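Local coordinates for protein yhhW (Escherichia coli, PDB 1TQ5) that cleaves the flavonol quercetin with molecular oxygen in vitro as a metal-dependent dioxygenase of the bicupin pirin family, its physiological role being unknown, at residues 181-192 with 218-229. Residues are numbered along the deposited sequence; the frame is centred on the assembly and turned at random.
Sequences RRVWIQVVKGNV and DSDSEVLLFDLP
Arg181 grips Asp227 side-on, NE (2.7 Å) and NH2 (2.9 Å) both donating to the single oxygen OD1 close to the guanidinium plane. A bend at chi3 (65°) turns the guanidinium against Leu228, whose O stands 3.4 Å above CZ of Arg181. A water that donates to Asp227 OD2 also lies at the guanidinium edge, and Asp159 O takes a further bond from NH2. A leucine in place of Arg181 would probably leave the buried Asp227 carboxylate without its charged mate and Asp159 O without this donor. From here 182-187 and 221-228 pair antiparallel. On one face Trp184 and Phe226 lie side by side, Trp184 CD1 3.8 Å from Phe226 CD2, their planes 68° apart; Trp184 NE1 donates in the ring plane to Gln186 OE1. The other face packs Val183, Ile185 and Val187 against Leu225 and Val223. At a classic beta bulge, Val188 N (2.9 Å) and, weakly, Lys189 N share Glu222 O. Beyond it, Asn191 ND2 reaches Ser219 OG. The pair lies inside the C-terminal cupin sheet, between 204-208 and 161-167; Leu40 of the N-terminal cupin's strand 40-48 packs on Trp184, Phe226 and Leu228, making their face part of the bicupin's domain interface.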
# COMPACT_ATOMS: atom_id res chain seq x y z
N ARG A 181 2.63 -18.69 4.14
CA ARG A 181 2.20 -17.35 3.75
C ARG A 181 3.01 -16.29 4.48
O ARG A 181 3.49 -16.51 5.59
CB ARG A 181 0.70 -17.18 4.02
CG ARG A 181 -0.17 -18.09 3.15
CD ARG A 181 -1.66 -17.80 3.29
NE ARG A 181 -2.02 -16.47 2.78
CZ ARG A 181 -1.97 -16.11 1.50
NH1 ARG A 181 -1.57 -16.97 0.57
NH2 ARG A 181 -2.33 -14.89 1.15
N ARG A 182 3.16 -15.14 3.84
CA ARG A 182 3.93 -14.05 4.41
C ARG A 182 3.07 -12.83 4.69
O ARG A 182 2.00 -12.66 4.10
CB ARG A 182 5.07 -13.69 3.47
CG ARG A 182 5.96 -14.87 3.12
CD ARG A 182 7.29 -14.39 2.61
NE ARG A 182 8.23 -15.49 2.41
CZ ARG A 182 9.51 -15.32 2.11
NH1 ARG A 182 10.00 -14.10 1.97
NH2 ARG A 182 10.30 -16.37 1.94
N VAL A 183 3.54 -11.99 5.60
CA VAL A 183 2.80 -10.79 5.97
C VAL A 183 3.66 -9.54 6.04
O VAL A 183 4.77 -9.56 6.58
CB VAL A 183 2.12 -10.97 7.35
CG1 VAL A 183 1.51 -9.65 7.81
CG2 VAL A 183 1.05 -12.04 7.27
N TRP A 184 3.14 -8.45 5.49
CA TRP A 184 3.83 -7.19 5.56
C TRP A 184 2.91 -6.22 6.26
O TRP A 184 1.72 -6.10 5.93
CB TRP A 184 4.16 -6.62 4.18
CG TRP A 184 4.92 -5.33 4.27
CD1 TRP A 184 4.39 -4.07 4.46
CD2 TRP A 184 6.34 -5.15 4.20
NE1 TRP A 184 5.40 -3.14 4.51
CE2 TRP A 184 6.60 -3.77 4.35
CE3 TRP A 184 7.42 -6.03 4.02
CZ2 TRP A 184 7.90 -3.24 4.32
CZ3 TRP A 184 8.71 -5.50 3.99
CH2 TRP A 184 8.93 -4.12 4.14
N ILE A 185 3.44 -5.56 7.27
CA ILE A 185 2.66 -4.58 7.99
C ILE A 185 3.33 -3.24 7.81
O ILE A 185 4.51 -3.07 8.13
CB ILE A 185 2.56 -4.92 9.48
CG1 ILE A 185 1.76 -6.21 9.66
CG2 ILE A 185 1.92 -3.75 10.23
CD1 ILE A 185 1.63 -6.67 11.09
N GLN A 186 2.56 -2.28 7.30
CA GLN A 186 3.04 -0.93 7.08
C GLN A 186 2.28 -0.04 8.07
O GLN A 186 1.05 0.01 8.04
CB GLN A 186 2.72 -0.48 5.65
CG GLN A 186 3.32 0.88 5.26
CD GLN A 186 4.83 0.89 5.33
OE1 GLN A 186 5.49 -0.15 5.20
NE2 GLN A 186 5.40 2.08 5.52
N VAL A 187 3.02 0.64 8.94
CA VAL A 187 2.38 1.52 9.91
C VAL A 187 2.11 2.87 9.24
O VAL A 187 3.04 3.62 8.93
CB VAL A 187 3.26 1.74 11.15
CG1 VAL A 187 2.49 2.57 12.19
CG2 VAL A 187 3.68 0.40 11.76
N VAL A 188 0.84 3.16 8.98
CA VAL A 188 0.48 4.43 8.37
C VAL A 188 0.73 5.53 9.39
O VAL A 188 1.26 6.60 9.06
CB VAL A 188 -1.00 4.44 7.95
CG1 VAL A 188 -1.38 5.80 7.37
CG2 VAL A 188 -1.25 3.33 6.93
N LYS A 189 0.37 5.27 10.64
CA LYS A 189 0.59 6.25 11.70
C LYS A 189 0.42 5.63 13.08
O LYS A 189 -0.32 4.67 13.24
CB LYS A 189 -0.36 7.43 11.54
CG LYS A 189 -1.83 7.11 11.80
CD LYS A 189 -2.67 8.39 11.80
CE LYS A 189 -2.20 9.36 12.88
NZ LYS A 189 -2.93 10.66 12.86
N GLY A 190 1.12 6.18 14.06
CA GLY A 190 1.01 5.67 15.41
C GLY A 190 2.22 4.86 15.84
O GLY A 190 3.25 4.85 15.16
N ASN A 191 2.09 4.19 16.97
CA ASN A 191 3.17 3.39 17.53
C ASN A 191 2.59 2.04 17.93
O ASN A 191 1.69 1.98 18.76
CB ASN A 191 3.77 4.07 18.76
CG ASN A 191 4.40 5.41 18.44
OD1 ASN A 191 5.52 5.49 17.95
ND2 ASN A 191 3.66 6.49 18.71
N VAL A 192 3.10 0.97 17.33
CA VAL A 192 2.61 -0.35 17.66
C VAL A 192 3.75 -1.31 17.97
O VAL A 192 4.92 -1.02 17.74
CB VAL A 192 1.76 -0.94 16.50
CG1 VAL A 192 0.68 0.05 16.08
CG2 VAL A 192 2.66 -1.30 15.31
N ASP A 218 0.49 1.10 21.12
CA ASP A 218 1.05 1.90 22.21
C ASP A 218 0.41 3.29 22.21
O ASP A 218 0.51 4.03 23.19
CB ASP A 218 2.57 1.99 22.06
CG ASP A 218 3.22 0.63 21.88
OD1 ASP A 218 3.00 -0.26 22.73
OD2 ASP A 218 3.96 0.45 20.88
N SER A 219 -0.23 3.62 21.10
CA SER A 219 -0.94 4.89 20.92
C SER A 219 -1.94 4.62 19.81
O SER A 219 -1.85 3.59 19.15
CB SER A 219 0.03 6.01 20.52
OG SER A 219 0.72 5.70 19.32
N ASP A 220 -2.92 5.51 19.63
CA ASP A 220 -3.90 5.30 18.56
C ASP A 220 -3.09 5.11 17.29
O ASP A 220 -2.22 5.92 16.98
CB ASP A 220 -4.82 6.51 18.41
CG ASP A 220 -5.56 6.85 19.68
OD1 ASP A 220 -6.16 5.93 20.28
OD2 ASP A 220 -5.57 8.04 20.08
N SER A 221 -3.37 4.05 16.55
CA SER A 221 -2.61 3.79 15.34
C SER A 221 -3.46 3.25 14.21
O SER A 221 -4.66 3.01 14.36
CB SER A 221 -1.51 2.77 15.64
OG SER A 221 -0.74 3.15 16.77
N GLU A 222 -2.82 3.07 13.06
CA GLU A 222 -3.46 2.50 11.89
C GLU A 222 -2.37 1.82 11.08
O GLU A 222 -1.31 2.41 10.84
CB GLU A 222 -4.13 3.58 11.03
CG GLU A 222 -4.79 3.01 9.78
CD GLU A 222 -5.52 4.06 8.96
OE1 GLU A 222 -6.43 4.71 9.52
OE2 GLU A 222 -5.19 4.23 7.77
N VAL A 223 -2.61 0.57 10.72
CA VAL A 223 -1.65 -0.18 9.93
C VAL A 223 -2.35 -0.85 8.77
O VAL A 223 -3.56 -1.09 8.81
CB VAL A 223 -0.94 -1.29 10.75
CG1 VAL A 223 -0.18 -0.68 11.91
CG2 VAL A 223 -1.97 -2.31 11.25
N LEU A 224 -1.57 -1.13 7.74
CA LEU A 224 -2.05 -1.83 6.56
C LEU A 224 -1.44 -3.21 6.72
O LEU A 224 -0.23 -3.33 6.91
CB LEU A 224 -1.53 -1.17 5.28
CG LEU A 224 -1.95 0.28 5.01
CD1 LEU A 224 -1.36 0.73 3.69
CD2 LEU A 224 -3.47 0.39 4.97
N LEU A 225 -2.27 -4.24 6.67
CA LEU A 225 -1.77 -5.59 6.81
C LEU A 225 -1.95 -6.35 5.51
O LEU A 225 -3.08 -6.60 5.07
CB LEU A 225 -2.48 -6.32 7.96
CG LEU A 225 -1.87 -7.67 8.36
CD1 LEU A 225 -2.07 -7.93 9.84
CD2 LEU A 225 -2.48 -8.78 7.52
N PHE A 226 -0.83 -6.68 4.89
CA PHE A 226 -0.81 -7.41 3.63
C PHE A 226 -0.63 -8.89 3.91
O PHE A 226 0.41 -9.29 4.43
CB PHE A 226 0.37 -6.94 2.78
CG PHE A 226 0.28 -5.51 2.33
CD1 PHE A 226 -0.30 -5.19 1.11
CD2 PHE A 226 0.83 -4.49 3.10
CE1 PHE A 226 -0.34 -3.87 0.66
CE2 PHE A 226 0.80 -3.18 2.67
CZ PHE A 226 0.22 -2.86 1.44
N ASP A 227 -1.63 -9.70 3.58
CA ASP A 227 -1.55 -11.16 3.76
C ASP A 227 -1.17 -11.68 2.37
O ASP A 227 -2.01 -11.74 1.46
CB ASP A 227 -2.90 -11.74 4.18
CG ASP A 227 -2.80 -13.18 4.68
OD1 ASP A 227 -2.23 -14.03 3.97
OD2 ASP A 227 -3.29 -13.47 5.80
N LEU A 228 0.09 -12.06 2.20
CA LEU A 228 0.61 -12.49 0.91
C LEU A 228 0.87 -13.98 0.70
O LEU A 228 1.12 -14.72 1.64
CB LEU A 228 1.90 -11.71 0.65
CG LEU A 228 1.73 -10.20 0.81
CD1 LEU A 228 3.04 -9.53 1.19
CD2 LEU A 228 1.15 -9.64 -0.48
N PRO A 229 0.82 -14.42 -0.57
CA PRO A 229 1.04 -15.82 -0.95
C PRO A 229 2.47 -16.32 -0.72
O PRO A 229 3.42 -15.53 -0.69
CB PRO A 229 0.65 -15.85 -2.43
CG PRO A 229 1.01 -14.48 -2.89
CD PRO A 229 0.49 -13.61 -1.76
O HOH W 1 -3.07 -16.33 5.51